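Local coordinates for protein succinate dehydrogenase subunit A (Mycolicibacterium smegmatis, PDB 7D6V) that probably oxidises succinate to fumarate as the FAD-bearing flavoprotein subunit of a membrane-linked succinate:quinone oxidoreductase in the respiratory electron transport chain, at residues 71-85 with 604-618. Sequence-based numbering, arbitrary orientation.
Sequences FGDTMRGGKFLNNWR and PMRPDLLGCFELSEL
Phe613 and Phe80 form a T-shaped (edge-to-face) pair at the heart of an aromatic contact that joins residues 604-618, near the C-terminus, to the end of helix 67-76, the turn after it and the start of helix 84-102; of the two segments, 71-85 belongs to the FAD-binding domain family. The ring planes stand 65° apart with centroids separated by 5.3 Å, and Phe80 CE2 lies over one face of Phe613, off-centre. Phe80 closes the Schellman motif that ends helix 67-76: its N bonds to Met75 O and Lys79 N to Arg76 O, with Lys79 at C-prime. Phe613 CZ packs 3.6 Å from Gly72 CA. Phe71, its CG anti to the backbone N (chi1 169°), sends CZ to Met605 SD at 3.9 Å, a Met-aromatic contact at the ring edge. Farther along, Arg606 places its guanidinium face toward Trp84 CZ3; its charge and that of nearby Arg85 are both met by Glu88. At the other end, Arg76 joins a salt-bridge network: NH2 reaches Asp73 OD1 at 2.9 Å, while NH1 donates to the syn lone pair of Glu617 OE2, which lies in the guanidinium plane, at 3.0 Å and 167°.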
ATOM      1  N   PHE A  71     -12.401 -10.551  26.733  1.00 15.02           N
ATOM      2  CA  PHE A  71     -13.847 -10.366  26.761  1.00 15.02           C
ATOM      3  C   PHE A  71     -14.240  -9.229  27.695  1.00 15.02           C
ATOM      4  O   PHE A  71     -15.078  -8.390  27.346  1.00 15.02           O
ATOM      5  CB  PHE A  71     -14.520 -11.674  27.179  1.00 15.02           C
ATOM      6  CG  PHE A  71     -15.982 -11.540  27.490  1.00 15.02           C
ATOM      7  CD1 PHE A  71     -16.903 -11.331  26.480  1.00 15.02           C
ATOM      8  CD2 PHE A  71     -16.436 -11.634  28.791  1.00 15.02           C
ATOM      9  CE1 PHE A  71     -18.241 -11.214  26.763  1.00 15.02           C
ATOM     10  CE2 PHE A  71     -17.774 -11.516  29.079  1.00 15.02           C
ATOM     11  CZ  PHE A  71     -18.678 -11.308  28.062  1.00 15.02           C
ATOM     12  N   GLY A  72     -13.644  -9.184  28.887  1.00 15.45           N
ATOM     13  CA  GLY A  72     -13.928  -8.092  29.801  1.00 15.45           C
ATOM     14  C   GLY A  72     -13.485  -6.748  29.258  1.00 15.45           C
ATOM     15  O   GLY A  72     -14.171  -5.738  29.435  1.00 15.45           O
ATOM     16  N   ASP A  73     -12.334  -6.717  28.585  1.00 14.89           N
ATOM     17  CA  ASP A  73     -11.862  -5.478  27.978  1.00 14.89           C
ATOM     18  C   ASP A  73     -12.816  -4.995  26.896  1.00 14.89           C
ATOM     19  O   ASP A  73     -13.099  -3.797  26.797  1.00 14.89           O
ATOM     20  CB  ASP A  73     -10.462  -5.677  27.403  1.00 14.89           C
ATOM     21  CG  ASP A  73      -9.406  -5.788  28.474  1.00 14.89           C
ATOM     22  OD1 ASP A  73      -9.743  -5.633  29.663  1.00 14.89           O
ATOM     23  OD2 ASP A  73      -8.236  -6.030  28.131  1.00 14.89           O
ATOM     24  N   THR A  74     -13.312  -5.914  26.067  1.00 15.51           N
ATOM     25  CA  THR A  74     -14.260  -5.540  25.023  1.00 15.51           C
ATOM     26  C   THR A  74     -15.575  -5.058  25.620  1.00 15.51           C
ATOM     27  O   THR A  74     -16.156  -4.076  25.144  1.00 15.51           O
ATOM     28  CB  THR A  74     -14.490  -6.723  24.084  1.00 15.51           C
ATOM     29  OG1 THR A  74     -13.303  -6.963  23.322  1.00 15.51           O
ATOM     30  CG2 THR A  74     -15.640  -6.448  23.133  1.00 15.51           C
ATOM     31  N   MET A  75     -16.054  -5.721  26.673  1.00 16.97           N
ATOM     32  CA  MET A  75     -17.316  -5.316  27.285  1.00 16.97           C
ATOM     33  C   MET A  75     -17.193  -3.957  27.964  1.00 16.97           C
ATOM     34  O   MET A  75     -18.145  -3.171  27.964  1.00 16.97           O
ATOM     35  CB  MET A  75     -17.776  -6.378  28.281  1.00 16.97           C
ATOM     36  CG  MET A  75     -18.224  -7.677  27.634  1.00 16.97           C
ATOM     37  SD  MET A  75     -19.541  -7.494  26.422  1.00 16.97           S
ATOM     38  CE  MET A  75     -20.893  -6.969  27.464  1.00 16.97           C
ATOM     39  N   ARG A  76     -16.033  -3.669  28.558  1.00 17.38           N
ATOM     40  CA  ARG A  76     -15.795  -2.355  29.152  1.00 17.38           C
ATOM     41  C   ARG A  76     -15.766  -1.266  28.089  1.00 17.38           C
ATOM     42  O   ARG A  76     -16.417  -0.226  28.229  1.00 17.38           O
ATOM     43  CB  ARG A  76     -14.480  -2.363  29.920  1.00 17.38           C
ATOM     44  CG  ARG A  76     -14.619  -2.555  31.396  1.00 17.38           C
ATOM     45  CD  ARG A  76     -13.272  -2.420  32.067  1.00 17.38           C
ATOM     46  NE  ARG A  76     -12.386  -3.520  31.705  1.00 17.38           N
ATOM     47  CZ  ARG A  76     -12.407  -4.717  32.279  1.00 17.38           C
ATOM     48  NH1 ARG A  76     -13.271  -4.981  33.246  1.00 17.38           N
ATOM     49  NH2 ARG A  76     -11.563  -5.653  31.880  1.00 17.38           N
ATOM     50  N   GLY A  77     -15.000  -1.486  27.028  1.00 18.02           N
ATOM     51  CA  GLY A  77     -14.905  -0.565  25.917  1.00 18.02           C
ATOM     52  C   GLY A  77     -16.077  -0.736  24.981  1.00 18.02           C
ATOM     53  O   GLY A  77     -15.977  -1.422  23.961  1.00 18.02           O
ATOM     54  N   GLY A  78     -17.204  -0.133  25.335  1.00 18.83           N
ATOM     55  CA  GLY A  78     -18.474  -0.431  24.713  1.00 18.83           C
ATOM     56  C   GLY A  78     -19.570  -0.282  25.742  1.00 18.83           C
ATOM     57  O   GLY A  78     -20.759  -0.318  25.415  1.00 18.83           O
ATOM     58  N   LYS A  79     -19.156  -0.117  26.998  1.00 19.79           N
ATOM     59  CA  LYS A  79     -20.040   0.268  28.097  1.00 19.79           C
ATOM     60  C   LYS A  79     -21.146  -0.753  28.328  1.00 19.79           C
ATOM     61  O   LYS A  79     -22.258  -0.398  28.723  1.00 19.79           O
ATOM     62  CB  LYS A  79     -20.630   1.662  27.870  1.00 19.79           C
ATOM     63  CG  LYS A  79     -19.751   2.788  28.388  1.00 19.79           C
ATOM     64  CD  LYS A  79     -18.483   2.927  27.573  1.00 19.79           C
ATOM     65  CE  LYS A  79     -17.565   3.981  28.152  1.00 19.79           C
ATOM     66  NZ  LYS A  79     -16.236   3.958  27.488  1.00 19.79           N
ATOM     67  N   PHE A  80     -20.838  -2.023  28.077  1.00 20.53           N
ATOM     68  CA  PHE A  80     -21.734  -3.149  28.319  1.00 20.53           C
ATOM     69  C   PHE A  80     -23.006  -3.070  27.485  1.00 20.53           C
ATOM     70  O   PHE A  80     -24.019  -3.689  27.824  1.00 20.53           O
ATOM     71  CB  PHE A  80     -22.059  -3.277  29.811  1.00 20.53           C
ATOM     72  CG  PHE A  80     -20.860  -3.591  30.654  1.00 20.53           C
ATOM     73  CD1 PHE A  80     -20.108  -2.576  31.215  1.00 20.53           C
ATOM     74  CD2 PHE A  80     -20.469  -4.900  30.864  1.00 20.53           C
ATOM     75  CE1 PHE A  80     -19.001  -2.861  31.980  1.00 20.53           C
ATOM     76  CE2 PHE A  80     -19.361  -5.190  31.630  1.00 20.53           C
ATOM     77  CZ  PHE A  80     -18.628  -4.170  32.188  1.00 20.53           C
ATOM     78  N   LEU A  81     -22.962  -2.326  26.386  1.00 19.95           N
ATOM     79  CA  LEU A  81     -24.013  -2.353  25.383  1.00 19.95           C
ATOM     80  C   LEU A  81     -23.750  -3.414  24.323  1.00 19.95           C
ATOM     81  O   LEU A  81     -24.610  -3.654  23.472  1.00 19.95           O
ATOM     82  CB  LEU A  81     -24.134  -0.971  24.726  1.00 19.95           C
ATOM     83  CG  LEU A  81     -25.304  -0.685  23.785  1.00 19.95           C
ATOM     84  CD1 LEU A  81     -26.615  -0.668  24.547  1.00 19.95           C
ATOM     85  CD2 LEU A  81     -25.090   0.603  23.047  1.00 19.95           C
ATOM     86  N   ASN A  82     -22.593  -4.067  24.388  1.00 18.44           N
ATOM     87  CA  ASN A  82     -22.174  -5.038  23.387  1.00 18.44           C
ATOM     88  C   ASN A  82     -23.134  -6.218  23.328  1.00 18.44           C
ATOM     89  O   ASN A  82     -23.821  -6.541  24.299  1.00 18.44           O
ATOM     90  CB  ASN A  82     -20.780  -5.561  23.724  1.00 18.44           C
ATOM     91  CG  ASN A  82     -19.767  -4.460  23.904  1.00 18.44           C
ATOM     92  OD1 ASN A  82     -19.539  -3.995  25.015  1.00 18.44           O
ATOM     93  ND2 ASN A  82     -19.109  -4.080  22.824  1.00 18.44           N
ATOM     94  N   ASN A  83     -23.170  -6.870  22.170  1.00 17.59           N
ATOM     95  CA  ASN A  83     -23.696  -8.227  22.093  1.00 17.59           C
ATOM     96  C   ASN A  83     -22.698  -9.150  22.776  1.00 17.59           C
ATOM     97  O   ASN A  83     -21.604  -9.386  22.257  1.00 17.59           O
ATOM     98  CB  ASN A  83     -23.927  -8.637  20.642  1.00 17.59           C
ATOM     99  CG  ASN A  83     -24.892  -9.798  20.511  1.00 17.59           C
ATOM    100  OD1 ASN A  83     -24.909 -10.704  21.340  1.00 17.59           O
ATOM    101  ND2 ASN A  83     -25.706  -9.773  19.466  1.00 17.59           N
ATOM    102  N   TRP A  84     -23.066  -9.657  23.952  1.00 18.74           N
ATOM    103  CA  TRP A  84     -22.119 -10.408  24.766  1.00 18.74           C
ATOM    104  C   TRP A  84     -21.715 -11.717  24.103  1.00 18.74           C
ATOM    105  O   TRP A  84     -20.571 -12.156  24.253  1.00 18.74           O
ATOM    106  CB  TRP A  84     -22.718 -10.670  26.140  1.00 18.74           C
ATOM    107  CG  TRP A  84     -24.029 -11.367  26.079  1.00 18.74           C
ATOM    108  CD1 TRP A  84     -25.259 -10.789  25.995  1.00 18.74           C
ATOM    109  CD2 TRP A  84     -24.250 -12.781  26.104  1.00 18.74           C
ATOM    110  NE1 TRP A  84     -26.233 -11.755  25.972  1.00 18.74           N
ATOM    111  CE2 TRP A  84     -25.639 -12.986  26.035  1.00 18.74           C
ATOM    112  CE3 TRP A  84     -23.406 -13.893  26.175  1.00 18.74           C
ATOM    113  CZ2 TRP A  84     -26.203 -14.256  26.035  1.00 18.74           C
ATOM    114  CZ3 TRP A  84     -23.969 -15.150  26.175  1.00 18.74           C
ATOM    115  CH2 TRP A  84     -25.352 -15.323  26.105  1.00 18.74           C
ATOM    116  N   ARG A  85     -22.636 -12.356  23.380  1.00 17.72           N
ATOM    117  CA  ARG A  85     -22.291 -13.578  22.665  1.00 17.72           C
ATOM    118  C   ARG A  85     -21.248 -13.307  21.591  1.00 17.72           C
ATOM    119  O   ARG A  85     -20.277 -14.061  21.454  1.00 17.72           O
ATOM    120  CB  ARG A  85     -23.548 -14.196  22.061  1.00 17.72           C
ATOM    121  CG  ARG A  85     -23.332 -15.541  21.398  1.00 17.72           C
ATOM    122  CD  ARG A  85     -22.647 -16.537  22.309  1.00 17.72           C
ATOM    123  NE  ARG A  85     -22.598 -17.855  21.689  1.00 17.72           N
ATOM    124  CZ  ARG A  85     -21.704 -18.792  21.979  1.00 17.72           C
ATOM    125  NH1 ARG A  85     -21.742 -19.958  21.356  1.00 17.72           N
ATOM    126  NH2 ARG A  85     -20.771 -18.564  22.889  1.00 17.72           N
ATOM    127  N   PRO A 604     -28.411 -10.529  30.322  1.00 26.94           N
ATOM    128  CA  PRO A 604     -27.045 -10.079  30.013  1.00 26.94           C
ATOM    129  C   PRO A 604     -26.003 -11.169  29.813  1.00 26.94           C
ATOM    130  O   PRO A 604     -25.492 -11.311  28.704  1.00 26.94           O
ATOM    131  CB  PRO A 604     -26.685  -9.202  31.226  1.00 26.94           C
ATOM    132  CG  PRO A 604     -27.783  -9.420  32.239  1.00 26.94           C
ATOM    133  CD  PRO A 604     -28.988  -9.770  31.443  1.00 26.94           C
ATOM    134  N   MET A 605     -25.711 -11.975  30.826  1.00 26.76           N
ATOM    135  CA  MET A 605     -24.572 -12.884  30.741  1.00 26.76           C
ATOM    136  C   MET A 605     -24.788 -14.049  31.693  1.00 26.76           C
ATOM    137  O   MET A 605     -25.053 -13.839  32.881  1.00 26.76           O
ATOM    138  CB  MET A 605     -23.254 -12.149  31.054  1.00 26.76           C
ATOM    139  CG  MET A 605     -22.803 -11.151  29.984  1.00 26.76           C
ATOM    140  SD  MET A 605     -21.526  -9.968  30.434  1.00 26.76           S
ATOM    141  CE  MET A 605     -22.204  -9.284  31.940  1.00 26.76           C
ATOM    142  N   ARG A 606     -24.689 -15.271  31.168  1.00 25.25           N
ATOM    143  CA  ARG A 606     -25.121 -16.442  31.919  1.00 25.25           C
ATOM    144  C   ARG A 606     -24.167 -16.810  33.074  1.00 25.25           C
ATOM    145  O   ARG A 606     -24.531 -16.549  34.227  1.00 25.25           O
ATOM    146  CB  ARG A 606     -25.366 -17.570  30.906  1.00 25.25           C
ATOM    147  CG  ARG A 606     -24.452 -17.481  29.678  1.00 25.25           C
ATOM    148  CD  ARG A 606     -24.167 -18.849  29.076  1.00 25.25           C
ATOM    149  NE  ARG A 606     -23.468 -18.746  27.802  1.00 25.25           N
ATOM    150  CZ  ARG A 606     -22.149 -18.646  27.685  1.00 25.25           C
ATOM    151  NH1 ARG A 606     -21.590 -18.551  26.489  1.00 25.25           N
ATOM    152  NH2 ARG A 606     -21.385 -18.645  28.767  1.00 25.25           N
ATOM    153  N   PRO A 607     -22.976 -17.384  32.865  1.00 27.59           N
ATOM    154  CA  PRO A 607     -21.873 -17.160  33.820  1.00 27.59           C
ATOM    155  C   PRO A 607     -20.855 -16.104  33.408  1.00 27.59           C
ATOM    156  O   PRO A 607     -19.801 -16.035  34.047  1.00 27.59           O
ATOM    157  CB  PRO A 607     -21.205 -18.538  33.870  1.00 27.59           C
ATOM    158  CG  PRO A 607     -21.347 -19.020  32.530  1.00 27.59           C
ATOM    159  CD  PRO A 607     -22.779 -18.716  32.250  1.00 27.59           C
ATOM    160  N   ASP A 608     -21.107 -15.313  32.365  1.00 26.03           N
ATOM    161  CA  ASP A 608     -20.151 -14.268  32.022  1.00 26.03           C
ATOM    162  C   ASP A 608     -20.366 -13.097  32.972  1.00 26.03           C
ATOM    163  O   ASP A 608     -20.474 -11.942  32.562  1.00 26.03           O
ATOM    164  CB  ASP A 608     -20.307 -13.833  30.565  1.00 26.03           C
ATOM    165  CG  ASP A 608     -19.908 -14.912  29.584  1.00 26.03           C
ATOM    166  OD1 ASP A 608     -18.872 -15.567  29.805  1.00 26.03           O
ATOM    167  OD2 ASP A 608     -20.632 -15.099  28.585  1.00 26.03           O
ATOM    168  N   LEU A 609     -20.388 -13.419  34.258  1.00 28.22           N
ATOM    169  CA  LEU A 609     -20.505 -12.533  35.404  1.00 28.22           C
ATOM    170  C   LEU A 609     -19.338 -12.819  36.332  1.00 28.22           C
ATOM    171  O   LEU A 609     -19.488 -13.128  37.516  1.00 28.22           O
ATOM    172  CB  LEU A 609     -21.852 -12.713  36.092  1.00 28.22           C
ATOM    173  CG  LEU A 609     -23.101 -12.423  35.251  1.00 28.22           C
ATOM    174  CD1 LEU A 609     -24.342 -12.930  35.964  1.00 28.22           C
ATOM    175  CD2 LEU A 609     -23.232 -10.943  34.948  1.00 28.22           C
ATOM    176  N   LEU A 610     -18.146 -12.766  35.736  1.00 29.41           N
ATOM    177  CA  LEU A 610     -16.949 -13.462  36.186  1.00 29.41           C
ATOM    178  C   LEU A 610     -16.657 -13.325  37.677  1.00 29.41           C
ATOM    179  O   LEU A 610     -16.619 -14.319  38.410  1.00 29.41           O
ATOM    180  CB  LEU A 610     -15.771 -12.933  35.362  1.00 29.41           C
ATOM    181  CG  LEU A 610     -16.081 -12.797  33.866  1.00 29.41           C
ATOM    182  CD1 LEU A 610     -15.074 -11.908  33.161  1.00 29.41           C
ATOM    183  CD2 LEU A 610     -16.136 -14.163  33.204  1.00 29.41           C
ATOM    184  N   GLY A 611     -16.454 -12.101  38.141  1.00 32.17           N
ATOM    185  CA  GLY A 611     -15.898 -11.878  39.463  1.00 32.17           C
ATOM    186  C   GLY A 611     -14.770 -10.877  39.364  1.00 32.17           C
ATOM    187  O   GLY A 611     -14.553 -10.072  40.273  1.00 32.17           O
ATOM    188  N   CYS A 612     -14.028 -10.942  38.255  1.00 32.84           N
ATOM    189  CA  CYS A 612     -13.299  -9.769  37.793  1.00 32.84           C
ATOM    190  C   CYS A 612     -14.269  -8.737  37.236  1.00 32.84           C
ATOM    191  O   CYS A 612     -13.983  -7.535  37.260  1.00 32.84           O
ATOM    192  CB  CYS A 612     -12.262 -10.167  36.744  1.00 32.84           C
ATOM    193  SG  CYS A 612     -11.102  -8.855  36.305  1.00 32.84           S
ATOM    194  N   PHE A 613     -15.409  -9.197  36.715  1.00 28.49           N
ATOM    195  CA  PHE A 613     -16.609  -8.378  36.698  1.00 28.49           C
ATOM    196  C   PHE A 613     -17.152  -8.356  38.115  1.00 28.49           C
ATOM    197  O   PHE A 613     -17.948  -9.220  38.487  1.00 28.49           O
ATOM    198  CB  PHE A 613     -17.669  -8.922  35.736  1.00 28.49           C
ATOM    199  CG  PHE A 613     -17.426  -8.585  34.294  1.00 28.49           C
ATOM    200  CD1 PHE A 613     -16.522  -7.606  33.937  1.00 28.49           C
ATOM    201  CD2 PHE A 613     -18.116  -9.249  33.295  1.00 28.49           C
ATOM    202  CE1 PHE A 613     -16.306  -7.303  32.610  1.00 28.49           C
ATOM    203  CE2 PHE A 613     -17.902  -8.951  31.971  1.00 28.49           C
ATOM    204  CZ  PHE A 613     -16.998  -7.978  31.627  1.00 28.49           C
ATOM    205  N   GLU A 614     -16.705  -7.401  38.922  1.00 30.51           N
ATOM    206  CA  GLU A 614     -17.209  -7.275  40.276  1.00 30.51           C
ATOM    207  C   GLU A 614     -18.583  -6.620  40.267  1.00 30.51           C
ATOM    208  O   GLU A 614     -19.018  -6.042  39.270  1.00 30.51           O
ATOM    209  CB  GLU A 614     -16.249  -6.452  41.132  1.00 30.51           C
ATOM    210  CG  GLU A 614     -14.978  -7.173  41.511  1.00 30.51           C
ATOM    211  CD  GLU A 614     -13.868  -6.926  40.519  1.00 30.51           C
ATOM    212  OE1 GLU A 614     -14.005  -5.993  39.701  1.00 30.51           O
ATOM    213  OE2 GLU A 614     -12.863  -7.667  40.553  1.00 30.51           O
ATOM    214  N   LEU A 615     -19.276  -6.724  41.402  1.00 30.23           N
ATOM    215  CA  LEU A 615     -20.503  -5.955  41.570  1.00 30.23           C
ATOM    216  C   LEU A 615     -20.220  -4.462  41.541  1.00 30.23           C
ATOM    217  O   LEU A 615     -21.047  -3.678  41.068  1.00 30.23           O
ATOM    218  CB  LEU A 615     -21.205  -6.335  42.871  1.00 30.23           C
ATOM    219  CG  LEU A 615     -21.884  -7.695  42.927  1.00 30.23           C
ATOM    220  CD1 LEU A 615     -22.415  -7.949  44.323  1.00 30.23           C
ATOM    221  CD2 LEU A 615     -23.004  -7.743  41.910  1.00 30.23           C
ATOM    222  N   SER A 616     -19.055  -4.049  42.041  1.00 29.08           N
ATOM    223  CA  SER A 616     -18.720  -2.630  42.061  1.00 29.08           C
ATOM    224  C   SER A 616     -18.656  -2.058  40.652  1.00 29.08           C
ATOM    225  O   SER A 616     -19.131  -0.944  40.405  1.00 29.08           O
ATOM    226  CB  SER A 616     -17.393  -2.415  42.790  1.00 29.08           C
ATOM    227  OG  SER A 616     -16.347  -3.146  42.174  1.00 29.08           O
ATOM    228  N   GLU A 617     -18.072  -2.802  39.714  1.00 27.41           N
ATOM    229  CA  GLU A 617     -17.975  -2.310  38.345  1.00 27.41           C
ATOM    230  C   GLU A 617     -19.304  -2.433  37.611  1.00 27.41           C
ATOM    231  O   GLU A 617     -19.668  -1.554  36.823  1.00 27.41           O
ATOM    232  CB  GLU A 617     -16.880  -3.065  37.599  1.00 27.41           C
ATOM    233  CG  GLU A 617     -16.837  -2.773  36.118  1.00 27.41           C
ATOM    234  CD  GLU A 617     -15.816  -3.616  35.396  1.00 27.41           C
ATOM    235  OE1 GLU A 617     -15.393  -4.650  35.951  1.00 27.41           O
ATOM    236  OE2 GLU A 617     -15.430  -3.241  34.275  1.00 27.41           O
ATOM    237  N   LEU A 618     -20.044  -3.515  37.853  1.00 26.89           N
ATOM    238  CA  LEU A 618     -21.295  -3.731  37.141  1.00 26.89           C
ATOM    239  C   LEU A 618     -22.419  -2.842  37.654  1.00 26.89           C
ATOM    240  O   LEU A 618     -23.415  -2.658  36.949  1.00 26.89           O
ATOM    241  CB  LEU A 618     -21.707  -5.197  37.237  1.00 26.89           C
ATOM    242  CG  LEU A 618     -20.807  -6.197  36.511  1.00 26.89           C
ATOM    243  CD1 LEU A 618     -21.188  -7.621  36.873  1.00 26.89           C
ATOM    244  CD2 LEU A 618     -20.873  -5.986  35.011  1.00 26.89           C
TER